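Local atomic coordinates of ABC transporter, substrate-binding protein (PDB entry 5G5Y), a protein that binds short- and long-chain fructooligosaccharides, preferring tetrasaccharides and larger, and delivers them to its ABC transporter for import into Streptococcus pneumoniae. Residues A[183-188]-A[241-246]. Residues are numbered along the deposited sequence; the frame is centred on the assembly and turned at random.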
ATOM      1  N   PHE A 183       4.976  18.321  17.741  1.00 19.54           N
ATOM      2  CA  PHE A 183       4.100  17.581  16.793  1.00 19.72           C
ATOM      3  C   PHE A 183       4.531  17.887  15.363  1.00 18.77           C
ATOM      4  O   PHE A 183       4.632  19.040  14.980  1.00 18.23           O
ATOM      5  CB  PHE A 183       2.666  18.057  17.048  1.00 19.64           C
ATOM      6  CG  PHE A 183       1.583  17.258  16.384  1.00 18.30           C
ATOM      7  CD1 PHE A 183       1.036  16.141  17.013  1.00 19.23           C
ATOM      8  CD2 PHE A 183       0.992  17.698  15.196  1.00 18.28           C
ATOM      9  CE1 PHE A 183      -0.012  15.433  16.448  1.00 18.60           C
ATOM     10  CE2 PHE A 183      -0.070  16.982  14.630  1.00 17.45           C
ATOM     11  CZ  PHE A 183      -0.554  15.862  15.253  1.00 18.10           C
ATOM     12  N   SER A 184       4.821  16.847  14.573  1.00 17.63           N
ATOM     13  CA  SER A 184       5.234  17.034  13.191  1.00 18.17           C
ATOM     14  C   SER A 184       4.634  15.978  12.281  1.00 17.03           C
ATOM     15  O   SER A 184       4.180  14.934  12.735  1.00 17.12           O
ATOM     16  CB  SER A 184       6.758  17.008  13.060  1.00 19.12           C
ATOM     17  OG  SER A 184       7.119  17.597  11.831  1.00 19.55           O
ATOM     18  N   PHE A 185       4.621  16.303  11.002  1.00 17.89           N
ATOM     19  CA  PHE A 185       4.058  15.480   9.960  1.00 17.36           C
ATOM     20  C   PHE A 185       4.486  16.063   8.659  1.00 17.04           C
ATOM     21  O   PHE A 185       5.039  17.193   8.607  1.00 16.90           O
ATOM     22  CB  PHE A 185       2.524  15.471  10.071  1.00 17.16           C
ATOM     23  CG  PHE A 185       1.914  16.859  10.157  1.00 16.62           C
ATOM     24  CD1 PHE A 185       1.638  17.597   9.003  1.00 16.55           C
ATOM     25  CD2 PHE A 185       1.637  17.413  11.384  1.00 16.09           C
ATOM     26  CE1 PHE A 185       1.069  18.892   9.096  1.00 16.51           C
ATOM     27  CE2 PHE A 185       1.058  18.696  11.481  1.00 17.83           C
ATOM     28  CZ  PHE A 185       0.778  19.429  10.336  1.00 16.11           C
ATOM     29  N   ILE A 186       4.304  15.280   7.605  1.00 16.41           N
ATOM     30  CA  ILE A 186       4.372  15.764   6.228  1.00 17.07           C
ATOM     31  C   ILE A 186       2.941  15.756   5.720  1.00 17.60           C
ATOM     32  O   ILE A 186       2.346  14.705   5.506  1.00 17.03           O
ATOM     33  CB  ILE A 186       5.292  14.937   5.312  1.00 17.54           C
ATOM     34  CG1 ILE A 186       6.712  14.828   5.912  1.00 18.13           C
ATOM     35  CG2 ILE A 186       5.369  15.548   3.913  1.00 18.32           C
ATOM     36  CD1 ILE A 186       7.648  13.992   5.097  1.00 18.14           C
ATOM     37  N   SER A 187       2.416  16.938   5.486  1.00 18.70           N
ATOM     38  CA  SER A 187       1.001  17.094   5.107  1.00 19.51           C
ATOM     39  C   SER A 187       0.611  16.570   3.723  1.00 20.08           C
ATOM     40  O   SER A 187       1.288  16.780   2.710  1.00 21.10           O
ATOM     41  CB  SER A 187       0.584  18.562   5.230  1.00 19.49           C
ATOM     42  OG  SER A 187      -0.821  18.720   4.949  1.00 18.21           O
ATOM     43  N   GLY A 188      -0.526  15.881   3.685  1.00 20.96           N
ATOM     44  CA  GLY A 188      -1.139  15.449   2.458  1.00 19.68           C
ATOM     45  C   GLY A 188      -1.391  13.953   2.432  1.00 20.05           C
ATOM     46  O   GLY A 188      -1.732  13.366   3.456  1.00 16.63           O
ATOM     47  N   GLY A 241       1.231  26.766  19.433  1.00 24.67           N
ATOM     48  CA  GLY A 241       2.645  26.659  19.035  1.00 25.77           C
ATOM     49  C   GLY A 241       3.221  25.261  19.129  1.00 26.05           C
ATOM     50  O   GLY A 241       4.416  25.079  19.376  1.00 23.12           O
ATOM     51  N   LEU A 242       2.379  24.251  18.933  1.00 23.85           N
ATOM     52  CA  LEU A 242       2.820  22.874  19.149  1.00 22.28           C
ATOM     53  C   LEU A 242       3.238  22.177  17.862  1.00 22.18           C
ATOM     54  O   LEU A 242       3.880  21.116  17.932  1.00 22.67           O
ATOM     55  CB  LEU A 242       1.717  22.104  19.864  1.00 22.23           C
ATOM     56  CG  LEU A 242       1.281  22.650  21.229  1.00 22.95           C
ATOM     57  CD1 LEU A 242       0.048  21.916  21.784  1.00 21.98           C
ATOM     58  CD2 LEU A 242       2.434  22.603  22.234  1.00 24.20           C
ATOM     59  N   ILE A 243       2.916  22.753  16.695  1.00 20.48           N
ATOM     60  CA  ILE A 243       3.227  22.138  15.414  1.00 21.08           C
ATOM     61  C   ILE A 243       4.555  22.654  14.884  1.00 23.18           C
ATOM     62  O   ILE A 243       4.842  23.850  14.965  1.00 22.08           O
ATOM     63  CB  ILE A 243       2.106  22.368  14.344  1.00 20.03           C
ATOM     64  CG1 ILE A 243       0.760  21.813  14.855  1.00 19.82           C
ATOM     65  CG2 ILE A 243       2.490  21.704  13.031  1.00 19.84           C
ATOM     66  CD1 ILE A 243      -0.402  21.926  13.866  1.00 20.59           C
ATOM     67  N   ASP A 244       5.361  21.725  14.368  1.00 21.83           N
ATOM     68  CA  ASP A 244       6.529  22.015  13.556  1.00 23.95           C
ATOM     69  C   ASP A 244       6.288  23.195  12.609  1.00 26.53           C
ATOM     70  O   ASP A 244       5.421  23.130  11.736  1.00 20.64           O
ATOM     71  CB  ASP A 244       6.903  20.727  12.763  1.00 24.77           C
ATOM     72  CG  ASP A 244       8.309  20.747  12.194  1.00 26.03           C
ATOM     73  OD1 ASP A 244       8.826  21.849  11.936  1.00 25.94           O
ATOM     74  OD2 ASP A 244       8.891  19.651  11.949  1.00 24.44           O
ATOM     75  N   LYS A 245       7.065  24.284  12.759  1.00 28.28           N
ATOM     76  CA  LYS A 245       6.874  25.445  11.844  1.00 31.01           C
ATOM     77  C   LYS A 245       7.062  25.151  10.344  1.00 30.62           C
ATOM     78  O   LYS A 245       6.590  25.922   9.502  1.00 28.60           O
ATOM     79  CB  LYS A 245       7.675  26.690  12.286  1.00 39.00           C
ATOM     80  CG  LYS A 245       9.101  26.439  12.757  1.00 45.29           C
ATOM     81  CD  LYS A 245      10.030  27.626  12.505  1.00 54.23           C
ATOM     82  CE  LYS A 245      11.497  27.217  12.612  1.00 60.01           C
ATOM     83  NZ  LYS A 245      11.961  26.462  11.406  1.00 60.90           N
ATOM     84  N   GLU A 246       7.720  24.035  10.009  1.00 29.86           N
ATOM     85  CA  GLU A 246       7.907  23.600   8.624  1.00 29.06           C
ATOM     86  C   GLU A 246       6.956  22.478   8.146  1.00 25.67           C
ATOM     87  O   GLU A 246       7.121  21.982   7.041  1.00 24.75           O
ATOM     88  CB  GLU A 246       9.346  23.068   8.445  1.00 33.26           C
ATOM     89  CG  GLU A 246      10.501  23.944   8.922  1.00 36.07           C
ATOM     90  CD  GLU A 246      11.849  23.269   8.610  1.00 40.78           C
ATOM     91  OE1 GLU A 246      12.303  22.372   9.363  1.00 35.31           O
ATOM     92  OE2 GLU A 246      12.439  23.608   7.569  1.00 50.24           O
TER
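The rings of Phe183 and Phe185 both meet Ile243, each obliquely. Phe185 CE2 lies 3.7 Å from Ile243 CG2, while Phe183 CD2, its side chain alongside, is 4.1 Å from Ile243 CG1. At the edge of the Phe185 ring, in its plane, sit Phe183 CD2 and Ser187 N; Phe194 and Phe248 add edge-to-face contacts. With chi1 at -58°, Ile243 turns CG2 anti to its backbone N, bringing that methyl to Phe185. Ile243 also packs on Ile234 and Leu237 of helix 225-239.

A single beta bridge, Phe183 with Ile243, ties the loop following helix 225-239, a helix ended by a Schellman motif (Gly241 C-prime), to strand 181-183, an outermost strand of its four-stranded sheet. Asp244 N donates to Phe183 O over 2.8 Å, nearly straight (175°); the hydrogen bond from Phe183 N to Leu242 O is weak (N-H...O 123°). Ser184 OG donates to the anti side of Asp244 OD2 at 2.7 Å. Glu246 N donates to Asp244 OD1 (3.1 Å) from above the carboxylate plane, making an Asx turn.

OD2 also salt-bridges Lys258 of helix 252-260, so both oxygens of this buried carboxylate are engaged, which should limit its rotation and would favour the charged form.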